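Local coordinates for protein 4-hydroxybenzoyl-CoA thioesterase (Pseudomonas sp. CBS3, PDB 1LO7) that hydrolyses 4-hydroxybenzoyl-CoA to 4-hydroxybenzoate and CoA, the last step in converting 4-chlorobenzoate to 4-hydroxybenzoate, at residues I11-C16 with A72-V77; G43-R48 with A134-L139; V57-V62 with R117-N122; H96-T101 with L109-D114. One frame throughout, in Å; residues are numbered along the deposited sequence. Where two conformers were deposited one is given.

Contact 1: residues I11-C16 with A72-V77; sequences IEFGDC and ASYDDV. With 4CO (4-hydroxyphenacyl coenzyme A), chain B.
This is a loop-to-loop contact at one end of the hot dog fold, where Ile-11 to Cys-16 meet the turn that leads into strand 77-87. Two backbone bonds at Ile-11 join the loops. Ile-11 N donates to Asp-76 O at 3.0 Å, and Asp-75 N donates to Ile-11 O at 2.8 Å. The type II turn from Ser-73 to Asp-76 presents both partners. Asp-76 also folds back: its OD2 accepts from Ser-73 N at 2.8 Å, met from above the carboxylate plane. Ile-11 CD1 presses tightly on Ala-72 CB, 3.5 Å away. Tyr-74 CG stands between its own backbone N and carbonyl carbon (chi1 66°), and the ring lies beside Phe-13. The pair is T-shaped, with planes at 66°. Phe-13 CD1 sits 3.7 Å above the Tyr-74 face, toward its rim. Cys-16 SG comes to the edge of the same ring. Phe-13 CE2 lies 3.7 Å from C5B of 4-hydroxyphenacyl-CoA (chain B), whose hydroxyl O2B is over one Phe-13 face. Arg-48 of a neighbouring subunit makes a cation-pi contact with Tyr-74. This is consistent with Tyr-74 as a second-shell residue: its ring packs on Phe-13, which touches the ligand.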
# COMPACT_ATOMS: atom_id res chain seq x y z
N ILE A 11 2.12 -14.27 1.03
CA ILE A 11 1.57 -13.34 0.06
C ILE A 11 0.07 -13.41 0.18
O ILE A 11 -0.49 -14.51 0.25
CB ILE A 11 1.99 -13.70 -1.36
CG1 ILE A 11 3.53 -13.64 -1.51
CG2 ILE A 11 1.26 -12.76 -2.36
CD1 ILE A 11 4.07 -14.15 -2.87
N GLU A 12 -0.55 -12.24 0.19
CA GLU A 12 -1.97 -12.12 0.35
C GLU A 12 -2.69 -11.79 -0.95
O GLU A 12 -2.09 -11.32 -1.88
CB GLU A 12 -2.28 -11.08 1.46
CG GLU A 12 -1.83 -11.54 2.88
CD GLU A 12 -2.45 -12.86 3.32
OE1 GLU A 12 -3.48 -13.34 2.86
OE2 GLU A 12 -1.80 -13.45 4.31
N PHE A 13 -4.00 -12.04 -1.00
CA PHE A 13 -4.77 -11.78 -2.18
C PHE A 13 -4.62 -10.32 -2.63
O PHE A 13 -4.45 -10.04 -3.82
CB PHE A 13 -6.23 -12.06 -1.79
CG PHE A 13 -7.26 -11.80 -2.82
CD1 PHE A 13 -7.50 -12.76 -3.79
CD2 PHE A 13 -8.01 -10.63 -2.82
CE1 PHE A 13 -8.49 -12.55 -4.73
CE2 PHE A 13 -9.02 -10.39 -3.77
CZ PHE A 13 -9.25 -11.37 -4.73
N GLY A 14 -4.69 -9.42 -1.67
CA GLY A 14 -4.60 -7.99 -1.97
C GLY A 14 -3.21 -7.55 -2.43
O GLY A 14 -3.07 -6.45 -2.98
N ASP A 15 -2.21 -8.41 -2.21
CA ASP A 15 -0.85 -8.09 -2.65
C ASP A 15 -0.67 -8.38 -4.13
O ASP A 15 0.38 -8.11 -4.71
CB ASP A 15 0.16 -8.96 -1.90
CG ASP A 15 0.18 -8.62 -0.44
OD1 ASP A 15 -0.04 -7.52 -0.03
OD2 ASP A 15 0.52 -9.62 0.34
N CYS A 16 -1.70 -8.95 -4.76
CA CYS A 16 -1.67 -9.33 -6.20
C CYS A 16 -2.46 -8.37 -7.06
O CYS A 16 -3.39 -7.69 -6.61
CB CYS A 16 -2.15 -10.75 -6.43
SG CYS A 16 -1.17 -11.95 -5.46
N ALA A 72 5.10 -14.95 -8.28
CA ALA A 72 4.63 -15.52 -7.05
C ALA A 72 3.18 -15.07 -6.91
O ALA A 72 2.78 -14.07 -7.55
CB ALA A 72 5.48 -15.22 -5.84
N SER A 73 2.39 -15.76 -6.08
CA SER A 73 0.98 -15.36 -5.90
C SER A 73 0.51 -15.61 -4.49
O SER A 73 1.22 -16.18 -3.67
CB SER A 73 0.12 -16.14 -6.90
OG SER A 73 -1.19 -15.56 -6.99
N TYR A 74 -0.73 -15.20 -4.18
CA TYR A 74 -1.25 -15.38 -2.85
C TYR A 74 -1.22 -16.82 -2.39
O TYR A 74 -1.48 -17.76 -3.16
CB TYR A 74 -2.63 -14.68 -2.62
CG TYR A 74 -3.77 -15.26 -3.44
CD1 TYR A 74 -4.13 -14.68 -4.67
CD2 TYR A 74 -4.53 -16.32 -2.96
CE1 TYR A 74 -5.20 -15.18 -5.42
CE2 TYR A 74 -5.62 -16.82 -3.69
CZ TYR A 74 -5.95 -16.24 -4.92
OH TYR A 74 -7.01 -16.73 -5.63
N ASP A 75 -0.88 -16.97 -1.12
CA ASP A 75 -0.72 -18.25 -0.43
C ASP A 75 0.69 -18.76 -0.55
O ASP A 75 1.10 -19.63 0.22
CB ASP A 75 -1.79 -19.30 -0.65
CG ASP A 75 -3.10 -18.84 -0.06
OD1 ASP A 75 -3.19 -18.28 1.01
OD2 ASP A 75 -4.08 -18.98 -0.86
N ASP A 76 1.45 -18.22 -1.48
CA ASP A 76 2.84 -18.63 -1.54
C ASP A 76 3.55 -18.04 -0.30
O ASP A 76 3.30 -16.90 0.12
CB ASP A 76 3.62 -18.08 -2.79
CG ASP A 76 3.19 -18.74 -4.08
OD1 ASP A 76 2.55 -19.77 -4.06
OD2 ASP A 76 3.54 -18.09 -5.17
N VAL A 77 4.44 -18.83 0.28
CA VAL A 77 5.19 -18.39 1.42
C VAL A 77 6.61 -18.10 0.92
O VAL A 77 7.30 -19.01 0.48
CB VAL A 77 5.21 -19.42 2.55
CG1 VAL A 77 6.23 -19.02 3.60
CG2 VAL A 77 3.81 -19.49 3.16
N1A 4CO B . -25.15 -2.98 4.17
C2A 4CO B . -25.57 -4.24 4.49
N3A 4CO B . -25.78 -5.23 3.67
C4A 4CO B . -25.52 -4.91 2.39
C5A 4CO B . -25.10 -3.67 1.92
C6A 4CO B . -24.90 -2.66 2.88
N6A 4CO B . -24.49 -1.45 2.56
N7A 4CO B . -24.94 -3.69 0.54
C8A 4CO B . -25.29 -4.93 0.18
N9A 4CO B . -25.66 -5.70 1.25
C1D 4CO B . -26.18 -7.07 1.25
C2D 4CO B . -27.59 -7.13 0.68
O2D 4CO B . -28.57 -6.73 1.64
C3D 4CO B . -27.68 -8.63 0.42
O3D 4CO B . -27.69 -9.34 1.63
P3D 4CO B . -28.74 -10.47 1.93
O7A 4CO B . -29.94 -9.81 2.41
O8A 4CO B . -29.00 -11.26 0.72
O9A 4CO B . -28.13 -11.38 3.04
C4D 4CO B . -26.30 -8.85 -0.19
O4D 4CO B . -25.46 -7.77 0.32
C5D 4CO B . -26.22 -8.97 -1.68
O5D 4CO B . -26.52 -7.68 -2.24
P1A 4CO B . -27.57 -7.61 -3.43
O1A 4CO B . -27.78 -6.16 -3.58
O2A 4CO B . -28.78 -8.33 -3.14
O3A 4CO B . -26.97 -8.24 -4.68
P2A 4CO B . -26.11 -7.61 -5.88
O4A 4CO B . -25.64 -8.76 -6.68
O5A 4CO B . -26.99 -6.78 -6.68
O6A 4CO B . -24.96 -6.55 -5.37
CBP 4CO B . -22.64 -6.35 -5.15
CCP 4CO B . -23.89 -7.07 -4.63
CDP 4CO B . -22.47 -6.56 -6.66
CEP 4CO B . -21.42 -6.79 -4.36
CAP 4CO B . -22.83 -4.82 -5.10
OAP 4CO B . -23.13 -4.40 -3.77
C9P 4CO B . -21.50 -4.10 -5.33
O9P 4CO B . -20.94 -4.18 -6.40
N8P 4CO B . -20.90 -3.43 -4.19
C7P 4CO B . -19.53 -2.99 -4.46
C6P 4CO B . -18.50 -4.04 -4.04
C5P 4CO B . -17.11 -3.39 -4.01
O5P 4CO B . -16.63 -2.81 -4.98
N4P 4CO B . -16.45 -3.54 -2.73
C3P 4CO B . -15.19 -2.84 -2.59
C2P 4CO B . -14.08 -3.53 -3.34
S1P 4CO B . -14.19 -5.32 -3.34
O1B 4CO B . -11.29 -5.70 -1.88
C1B 4CO B . -11.88 -6.43 -2.65
C2B 4CO B . -11.98 -7.87 -2.35
C3B 4CO B . -12.66 -8.71 -3.26
C4B 4CO B . -12.75 -10.08 -2.99
C5B 4CO B . -12.14 -10.60 -1.83
O2B 4CO B . -12.16 -11.99 -1.58
C6B 4CO B . -11.49 -9.74 -0.91
C7B 4CO B . -11.41 -8.36 -1.17
CB 4CO B . -12.53 -5.90 -3.88

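Contact 2: residues G43-R48 with A134-L139; sequences GLPPWR and ADYIEL
Leu-139 and Tyr-136, which both meet Leu-44, are carried by helix 134-140, where Leu-139 N bonds to Asp-135 O at 3.1 Å. The contact across to residues 43-48 is apolar. Its main element is a CH-pi contact. Leu-44 CD2 lies over the centre of the Tyr-136 ring, 3.5 Å from the centroid and only 8° off the ring normal. All six ring carbons are therefore at similar distances from this one methyl. Leu-44 CG is anti to its carbonyl carbon (chi1 -79°), and it too approaches the ring, 3.8 Å from Tyr-136 CD1. The other methyl branch goes to a different partner: Leu-44 CD1 meets Leu-139 CD1 at 3.9 Å. Leu-139 CD1 also comes within 3.9 Å of Gly-43 O. Gly-43 ends the preceding helix in a Schellman motif with positive phi. A CB here would be tight against Leu-139 CD2 and jammed against the carbonyl before it. An alanine in place of Tyr-136 would probably open a gap under Leu-44 CD2 and deprive Arg-54 of its cation-pi partner. Arg-54 also forms a salt bridge with Asp-135, so helix 47-54 is tied to helix 134-140 by both charge and ring. The contact packs the C-terminal helix onto the link between helices 25-41 and 47-54. The link runs on to Trp-47, a substrate-binding residue. Leu-44 touches Phe-39 of helix 25-41 and Phe-119 of strand 107-123, and Tyr-136 meets Phe-119 as well as Ile-56 of strand 56-68.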
# COMPACT_ATOMS: atom_id res chain seq x y z
N GLY A 43 20.58 -6.97 16.87
CA GLY A 43 20.73 -6.31 18.18
C GLY A 43 20.65 -4.79 18.21
O GLY A 43 20.81 -4.21 19.27
N LEU A 44 20.39 -4.13 17.09
CA LEU A 44 20.29 -2.69 17.19
C LEU A 44 18.94 -2.38 17.81
O LEU A 44 17.94 -3.13 17.69
CB LEU A 44 20.30 -2.05 15.78
CG LEU A 44 21.67 -1.93 15.11
CD1 LEU A 44 22.19 -3.27 14.60
CD2 LEU A 44 21.59 -0.95 13.95
N PRO A 45 18.85 -1.24 18.44
CA PRO A 45 17.58 -0.86 19.01
C PRO A 45 16.64 -0.36 17.90
O PRO A 45 17.09 -0.05 16.81
CB PRO A 45 17.94 0.33 19.93
CG PRO A 45 19.46 0.43 20.01
CD PRO A 45 19.94 -0.28 18.76
N PRO A 46 15.36 -0.24 18.17
CA PRO A 46 14.43 0.28 17.19
C PRO A 46 14.75 1.74 16.91
O PRO A 46 15.26 2.45 17.80
CB PRO A 46 13.03 0.19 17.83
CG PRO A 46 13.24 -0.44 19.20
CD PRO A 46 14.70 -0.80 19.37
N TRP A 47 14.43 2.18 15.70
CA TRP A 47 14.74 3.57 15.37
C TRP A 47 14.11 4.57 16.37
O TRP A 47 14.67 5.63 16.65
CB TRP A 47 14.33 3.93 13.95
CG TRP A 47 14.81 2.94 12.91
CD1 TRP A 47 14.05 2.46 11.89
CD2 TRP A 47 16.10 2.32 12.81
NE1 TRP A 47 14.77 1.58 11.14
CE2 TRP A 47 16.05 1.49 11.64
CE3 TRP A 47 17.31 2.42 13.55
CZ2 TRP A 47 17.14 0.74 11.21
CZ3 TRP A 47 18.40 1.67 13.10
CH2 TRP A 47 18.30 0.85 11.94
N ARG A 48 12.93 4.26 16.93
CA ARG A 48 12.25 5.14 17.89
C ARG A 48 13.19 5.47 19.04
O ARG A 48 13.17 6.55 19.61
CB ARG A 48 11.05 4.33 18.39
CG ARG A 48 9.94 5.06 19.08
CD ARG A 48 8.94 4.03 19.58
NE ARG A 48 8.15 3.44 18.49
CZ ARG A 48 8.28 2.18 18.12
NH1 ARG A 48 9.14 1.35 18.72
NH2 ARG A 48 7.50 1.73 17.13
N ALA A 134 30.56 2.43 14.08
CA ALA A 134 31.40 1.28 14.34
C ALA A 134 30.71 0.24 15.19
O ALA A 134 30.86 -0.95 14.97
CB ALA A 134 32.67 1.74 15.04
N ASP A 135 29.93 0.70 16.18
CA ASP A 135 29.23 -0.23 17.07
C ASP A 135 28.20 -1.04 16.31
O ASP A 135 27.93 -2.17 16.62
CB ASP A 135 28.63 0.42 18.36
CG ASP A 135 27.81 1.62 18.07
OD1 ASP A 135 28.08 2.39 17.19
OD2 ASP A 135 26.79 1.80 18.87
N TYR A 136 27.62 -0.45 15.29
CA TYR A 136 26.62 -1.16 14.51
C TYR A 136 27.27 -2.23 13.65
O TYR A 136 26.74 -3.33 13.49
CB TYR A 136 25.84 -0.15 13.65
CG TYR A 136 24.85 0.62 14.46
CD1 TYR A 136 24.65 0.38 15.83
CD2 TYR A 136 24.13 1.65 13.86
CE1 TYR A 136 23.74 1.14 16.58
CE2 TYR A 136 23.19 2.39 14.57
CZ TYR A 136 23.00 2.14 15.94
OH TYR A 136 22.06 2.91 16.64
N ILE A 137 28.43 -1.90 13.09
CA ILE A 137 29.14 -2.86 12.28
C ILE A 137 29.46 -4.07 13.14
O ILE A 137 29.30 -5.24 12.75
CB ILE A 137 30.40 -2.27 11.72
CG1 ILE A 137 29.95 -1.32 10.65
CG2 ILE A 137 31.21 -3.33 10.99
CD1 ILE A 137 31.12 -0.65 9.96
N GLU A 138 29.87 -3.77 14.36
CA GLU A 138 30.17 -4.89 15.24
C GLU A 138 28.94 -5.79 15.56
O GLU A 138 29.01 -7.03 15.56
CB GLU A 138 30.83 -4.44 16.55
CG GLU A 138 31.27 -5.69 17.33
CD GLU A 138 32.55 -6.29 16.81
OE1 GLU A 138 33.35 -5.67 16.12
OE2 GLU A 138 32.69 -7.54 17.18
N LEU A 139 27.78 -5.18 15.81
CA LEU A 139 26.59 -5.95 16.12
C LEU A 139 26.21 -6.81 14.94
O LEU A 139 25.72 -7.93 15.13
CB LEU A 139 25.36 -5.06 16.43
CG LEU A 139 25.40 -4.36 17.78
CD1 LEU A 139 24.29 -3.33 17.83
CD2 LEU A 139 25.22 -5.38 18.91

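Contact 3: residues V57-V62 with R117-N122; sequences VGTPIV and RVFAMN. With 4CO (4-hydroxyphenacyl coenzyme A), chain C.
This contact forms part of the substrate pocket, where Thr-59 and Pro-60 interrupt strand 56-68 as it runs antiparallel beside strand 107-123. The ligand uses backbone groups around the interruption. Thr-59 N donates to hydroxyl O2B of 4-hydroxyphenacyl-CoA (chain C) at 2.8 Å, and Ile-61 O accepts from its N4P at 2.8 Å. Tyr-24 N of a neighbouring subunit bonds to the same ligand. A CB on Gly-58 would clash with O2B, and the backbone angles there also call for glycine. Thr-59 O turns to Arg-117, whose NH1 bonds to it at 2.9 Å with the oxygen in the guanidinium plane. Arg-117 is extended from CG to NE and crosses Thr-59 at about a right angle. Its NH2 forms salt bridges with Glu-115 and Asp-32. The methyl CG2 of Thr-59 lies over one face of Phe-119, 3.6 Å from the ring centroid. Backbone bonds join the strands before the break and at it: Val-57 N to Ala-120 O at 2.8 Å, and Val-118 N to Pro-60 O at 3.1 Å. Pro-60 has no N-H to offer, and its CG packs on Ala-120 CB at 3.8 Å. Strands 91-101 and 126-130 also bond to residues 117-122. Trp-47 of helix 47-54 touches Thr-59 and Phe-119, and Phe-39 of helix 25-41 meets the Phe-119 ring edge-to-face.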
# COMPACT_ATOMS: atom_id res chain seq x y z
N VAL A 57 17.61 8.16 12.54
CA VAL A 57 16.19 7.95 12.23
C VAL A 57 15.89 6.64 11.53
O VAL A 57 14.72 6.22 11.38
CB VAL A 57 15.65 9.13 11.38
CG1 VAL A 57 15.83 10.44 12.11
CG2 VAL A 57 16.31 9.19 10.02
N GLY A 58 16.94 6.01 11.06
CA GLY A 58 16.75 4.78 10.34
C GLY A 58 17.82 4.69 9.25
O GLY A 58 18.86 5.35 9.34
N THR A 59 17.54 3.83 8.23
CA THR A 59 18.47 3.61 7.12
C THR A 59 17.80 3.81 5.76
O THR A 59 17.44 2.87 5.06
CB THR A 59 19.07 2.19 7.19
OG1 THR A 59 18.00 1.25 7.10
CG2 THR A 59 19.81 2.02 8.49
N PRO A 60 17.59 5.06 5.38
CA PRO A 60 16.96 5.35 4.10
C PRO A 60 17.80 4.79 2.95
O PRO A 60 19.03 4.65 3.03
CB PRO A 60 16.92 6.88 3.96
CG PRO A 60 17.72 7.44 5.11
CD PRO A 60 18.04 6.29 6.07
N ILE A 61 17.09 4.47 1.86
CA ILE A 61 17.69 3.91 0.64
C ILE A 61 18.13 4.97 -0.32
O ILE A 61 17.42 5.95 -0.48
CB ILE A 61 16.68 2.94 0.00
CG1 ILE A 61 17.28 2.09 -1.14
CG2 ILE A 61 15.41 3.69 -0.42
CD1 ILE A 61 16.51 0.79 -1.40
N VAL A 62 19.32 4.76 -0.91
CA VAL A 62 19.89 5.69 -1.89
C VAL A 62 19.96 5.06 -3.29
O VAL A 62 19.99 5.75 -4.31
CB VAL A 62 21.22 6.32 -1.52
CG1 VAL A 62 21.02 7.12 -0.22
CG2 VAL A 62 22.30 5.28 -1.22
N ARG A 117 22.01 1.58 1.25
CA ARG A 117 21.39 2.45 2.22
C ARG A 117 22.44 3.15 3.06
O ARG A 117 23.66 2.89 2.96
CB ARG A 117 20.53 1.58 3.15
CG ARG A 117 19.23 1.04 2.51
CD ARG A 117 18.60 -0.02 3.41
NE ARG A 117 17.42 -0.70 2.85
CZ ARG A 117 16.16 -0.35 3.12
NH1 ARG A 117 15.84 0.71 3.90
NH2 ARG A 117 15.19 -1.10 2.58
N VAL A 118 21.95 4.05 3.92
CA VAL A 118 22.84 4.78 4.81
C VAL A 118 22.12 5.00 6.09
O VAL A 118 20.90 5.03 6.11
CB VAL A 118 23.15 6.16 4.29
CG1 VAL A 118 23.88 6.08 2.96
CG2 VAL A 118 21.90 7.03 4.21
N PHE A 119 22.90 5.14 7.18
CA PHE A 119 22.35 5.47 8.49
C PHE A 119 22.17 6.97 8.40
O PHE A 119 23.02 7.63 7.86
CB PHE A 119 23.24 5.11 9.67
CG PHE A 119 23.11 3.64 9.98
CD1 PHE A 119 22.13 3.18 10.85
CD2 PHE A 119 23.95 2.72 9.36
CE1 PHE A 119 22.03 1.82 11.15
CE2 PHE A 119 23.85 1.35 9.64
CZ PHE A 119 22.88 0.91 10.53
N ALA A 120 21.05 7.50 8.87
CA ALA A 120 20.91 8.92 8.72
C ALA A 120 20.25 9.57 9.90
O ALA A 120 19.69 8.93 10.77
CB ALA A 120 20.05 9.23 7.48
N MET A 121 20.32 10.90 9.85
CA MET A 121 19.72 11.74 10.86
C MET A 121 18.90 12.76 10.15
O MET A 121 19.12 13.02 8.99
CB MET A 121 20.79 12.29 11.77
CG MET A 121 21.25 11.08 12.55
SD MET A 121 22.35 11.56 13.83
CE MET A 121 22.94 13.04 12.97
N ASN A 122 17.93 13.32 10.86
CA ASN A 122 17.08 14.38 10.32
C ASN A 122 17.53 15.66 11.03
O ASN A 122 17.32 15.79 12.22
CB ASN A 122 15.56 14.21 10.51
CG ASN A 122 14.98 13.46 9.33
OD1 ASN A 122 15.46 13.59 8.18
ND2 ASN A 122 13.97 12.66 9.62
N1A 4CO C . 24.55 4.96 -5.58
C2A 4CO C . 25.49 4.51 -4.68
N3A 4CO C . 25.83 5.06 -3.55
C4A 4CO C . 25.13 6.19 -3.30
C5A 4CO C . 24.17 6.77 -4.12
C6A 4CO C . 23.87 6.10 -5.31
N6A 4CO C . 22.97 6.54 -6.17
N7A 4CO C . 23.68 7.94 -3.55
C8A 4CO C . 24.35 8.07 -2.40
N9A 4CO C . 25.25 7.05 -2.22
C1D 4CO C . 26.23 6.90 -1.13
C2D 4CO C . 27.36 7.92 -1.24
O2D 4CO C . 28.33 7.54 -2.21
C3D 4CO C . 27.93 7.81 0.16
O3D 4CO C . 28.52 6.55 0.35
P3D 4CO C . 29.96 6.38 0.97
O7A 4CO C . 30.90 6.58 -0.12
O8A 4CO C . 30.16 7.36 2.05
O9A 4CO C . 30.05 4.94 1.53
C4D 4CO C . 26.62 7.78 0.95
O4D 4CO C . 25.60 7.29 0.02
C5D 4CO C . 26.20 9.05 1.63
O5D 4CO C . 25.83 9.98 0.61
P1A 4CO C . 26.42 11.45 0.70
O1A 4CO C . 26.02 12.04 -0.59
O2A 4CO C . 27.84 11.47 0.92
O3A 4CO C . 25.79 12.18 1.88
P2A 4CO C . 24.47 13.09 1.99
O4A 4CO C . 24.27 13.34 3.43
O5A 4CO C . 24.73 14.35 1.30
O6A 4CO C . 23.19 12.48 1.16
CBP 4CO C . 21.12 11.46 1.52
CCP 4CO C . 22.63 11.28 1.64
CDP 4CO C . 20.64 12.69 2.31
CEP 4CO C . 20.41 10.19 1.95
CAP 4CO C . 20.72 11.88 0.09
OAP 4CO C . 21.19 10.91 -0.85
C9P 4CO C . 19.21 11.76 -0.11
O9P 4CO C . 18.46 12.49 0.50
N8P 4CO C . 18.73 10.70 -0.97
C7P 4CO C . 17.27 10.54 -0.90
C6P 4CO C . 16.86 9.51 0.16
C5P 4CO C . 15.40 9.12 -0.07
O5P 4CO C . 14.49 9.95 -0.09
N4P 4CO C . 15.21 7.70 -0.22
C3P 4CO C . 13.86 7.28 -0.56
C2P 4CO C . 12.94 7.35 0.63
S1P 4CO C . 13.70 6.94 2.19
O1B 4CO C . 11.66 4.46 2.76
C1B 4CO C . 12.25 5.18 3.55
C2B 4CO C . 12.97 4.58 4.68
C3B 4CO C . 13.64 5.43 5.59
C4B 4CO C . 14.30 4.88 6.69
C5B 4CO C . 14.27 3.48 6.89
O2B 4CO C . 14.88 2.91 8.03
C6B 4CO C . 13.61 2.64 5.95
C7B 4CO C . 12.95 3.19 4.84
CB 4CO C . 12.31 6.65 3.35

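Contact 4: residues H96-T101 with L109-D114; sequences HSVSRT and LVMRAD
A classic beta bulge breaks the register here: Val-110 and Met-111 both face Val-98, and both bond to its carbonyl oxygen. Val-110 N donates to Val-98 O at 2.7 Å. Met-111 N donates to the same oxygen at 3.2 Å. The return bond, Val-98 N to Met-111 O, is 2.8 Å. Beyond the bulge the antiparallel pairing is regular, with His-96 and Ala-113 as a hydrogen-bonded pair. On the sheet face of Ser-97 and Arg-112 the contact is polar. Arg-112 grips Ser-97 OG side-on with two nitrogens, NE at 2.8 Å and NH2 at 3.3 Å. The NE bond is the straighter, at 160° against 135°, and the oxygen lies near the guanidinium plane in both. A bend at chi3 (-75°) turns NE of Arg-112 toward Ser-97 OG. Leu-109 CD1 lies over one face of the guanidinium. A leucine in place of Arg-112 has neither donor, and the hydroxyl of Ser-97 would probably be less fixed in its rotation. The opposite sheet face is apolar near Val-98, whose CG2 meets Met-111 SD at 3.6 Å as the two side chains cross obliquely. His-96, Met-111 and Ala-113 touch helix 25-41 on that face. His-96 keeps its polar ends for Thr-82 and Glu-115. The guanidinium of Arg-100 reaches past Val-110 CG2 to Thr-71 O. The hairpin of strands 91-101 and 107-123 is thus two-sided in its chemistry: one face is mostly apolar, with a polar imidazole at His-96, while an arginine-serine pair joins the strands on the other.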
# COMPACT_ATOMS: atom_id res chain seq x y z
N HIS A 96 19.29 -8.90 -0.59
CA HIS A 96 18.14 -9.69 -0.21
C HIS A 96 17.83 -10.73 -1.28
O HIS A 96 17.73 -10.37 -2.46
CB HIS A 96 16.87 -8.87 -0.02
CG HIS A 96 16.98 -7.64 0.82
ND1 HIS A 96 16.84 -7.71 2.18
CD2 HIS A 96 17.15 -6.36 0.45
CE1 HIS A 96 16.94 -6.46 2.63
NE2 HIS A 96 17.16 -5.63 1.60
N SER A 97 17.72 -12.00 -0.89
CA SER A 97 17.37 -13.05 -1.85
C SER A 97 16.00 -13.60 -1.43
O SER A 97 15.82 -14.02 -0.27
CB SER A 97 18.41 -14.14 -1.88
OG SER A 97 19.65 -13.50 -2.20
N VAL A 98 15.04 -13.59 -2.38
CA VAL A 98 13.67 -14.04 -2.10
C VAL A 98 13.38 -15.34 -2.86
O VAL A 98 13.55 -15.42 -4.09
CB VAL A 98 12.61 -13.00 -2.54
CG1 VAL A 98 11.20 -13.47 -2.18
CG2 VAL A 98 12.92 -11.63 -1.91
N SER A 99 12.95 -16.34 -2.11
CA SER A 99 12.67 -17.60 -2.75
C SER A 99 11.36 -18.17 -2.28
O SER A 99 10.79 -17.74 -1.28
CB SER A 99 13.76 -18.62 -2.48
OG SER A 99 13.86 -18.88 -1.10
N ARG A 100 10.94 -19.17 -2.99
CA ARG A 100 9.75 -19.90 -2.60
C ARG A 100 9.96 -21.35 -2.90
O ARG A 100 10.78 -21.72 -3.73
CB ARG A 100 8.41 -19.41 -3.07
CG ARG A 100 8.38 -19.28 -4.55
CD ARG A 100 7.81 -20.55 -5.11
NE ARG A 100 6.66 -20.38 -5.99
CZ ARG A 100 6.40 -19.34 -6.78
NH1 ARG A 100 7.16 -18.27 -6.84
NH2 ARG A 100 5.31 -19.38 -7.54
N THR A 101 9.21 -22.16 -2.20
CA THR A 101 9.37 -23.57 -2.42
C THR A 101 8.24 -24.22 -3.19
O THR A 101 7.06 -23.97 -2.97
CB THR A 101 9.62 -24.33 -1.10
OG1 THR A 101 10.75 -23.79 -0.45
CG2 THR A 101 9.87 -25.81 -1.34
N LEU A 109 14.28 -19.44 -6.93
CA LEU A 109 14.59 -18.04 -6.67
C LEU A 109 13.47 -17.24 -7.30
O LEU A 109 13.10 -17.50 -8.45
CB LEU A 109 15.96 -17.71 -7.30
CG LEU A 109 16.30 -16.23 -7.34
CD1 LEU A 109 16.62 -15.74 -5.93
CD2 LEU A 109 17.52 -16.01 -8.24
N VAL A 110 12.88 -16.30 -6.55
CA VAL A 110 11.77 -15.47 -7.04
C VAL A 110 12.26 -14.09 -7.46
O VAL A 110 11.97 -13.59 -8.56
CB VAL A 110 10.62 -15.36 -6.00
CG1 VAL A 110 9.60 -14.32 -6.45
CG2 VAL A 110 9.90 -16.69 -5.86
N MET A 111 13.01 -13.46 -6.55
CA MET A 111 13.55 -12.15 -6.87
C MET A 111 14.76 -11.85 -6.00
O MET A 111 15.01 -12.53 -5.00
CB MET A 111 12.49 -11.01 -6.87
CG MET A 111 11.97 -10.61 -5.51
SD MET A 111 12.92 -9.33 -4.68
CE MET A 111 12.81 -7.80 -5.66
N ARG A 112 15.52 -10.85 -6.40
CA ARG A 112 16.69 -10.49 -5.61
C ARG A 112 16.92 -9.00 -5.71
O ARG A 112 16.59 -8.38 -6.73
CB ARG A 112 17.93 -11.24 -6.10
CG ARG A 112 19.19 -10.82 -5.33
CD ARG A 112 20.42 -11.74 -5.55
NE ARG A 112 20.41 -13.06 -4.89
CZ ARG A 112 20.52 -14.27 -5.49
NH1 ARG A 112 20.69 -14.41 -6.81
NH2 ARG A 112 20.50 -15.36 -4.73
N ALA A 113 17.49 -8.40 -4.65
CA ALA A 113 17.76 -6.99 -4.75
C ALA A 113 18.99 -6.63 -3.91
O ALA A 113 19.19 -7.19 -2.83
CB ALA A 113 16.58 -6.14 -4.25
N ASP A 114 19.81 -5.72 -4.45
CA ASP A 114 20.96 -5.20 -3.75
C ASP A 114 20.56 -3.76 -3.49
O ASP A 114 20.42 -2.95 -4.42
CB ASP A 114 22.23 -5.20 -4.57
CG ASP A 114 22.83 -6.57 -4.56
OD1 ASP A 114 22.51 -7.42 -3.78
OD2 ASP A 114 23.74 -6.75 -5.48

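In the fold
Contact 3 is the most buried of the four. Contacts 1, 2 and 4 are partly buried. Contacts 3 and 4 share strand 107-123, but lie on opposite sides of the chain's centre: one shapes its strand break around the ligand, the other has a bulge and a partly exposed arginine-serine pair. Contact 2 is apolar and touches contact 3 directly through Tyr-136 with Phe-119 and Trp-47 with Gly-58. Contact 1 mixes backbone bonds and aromatic rings, and meets contact 4 through a long, weak ion pair of Asp-76 with Arg-100. Contacts 1 and 2, their centres about 32 Å apart, both reach the same neighbouring subunit.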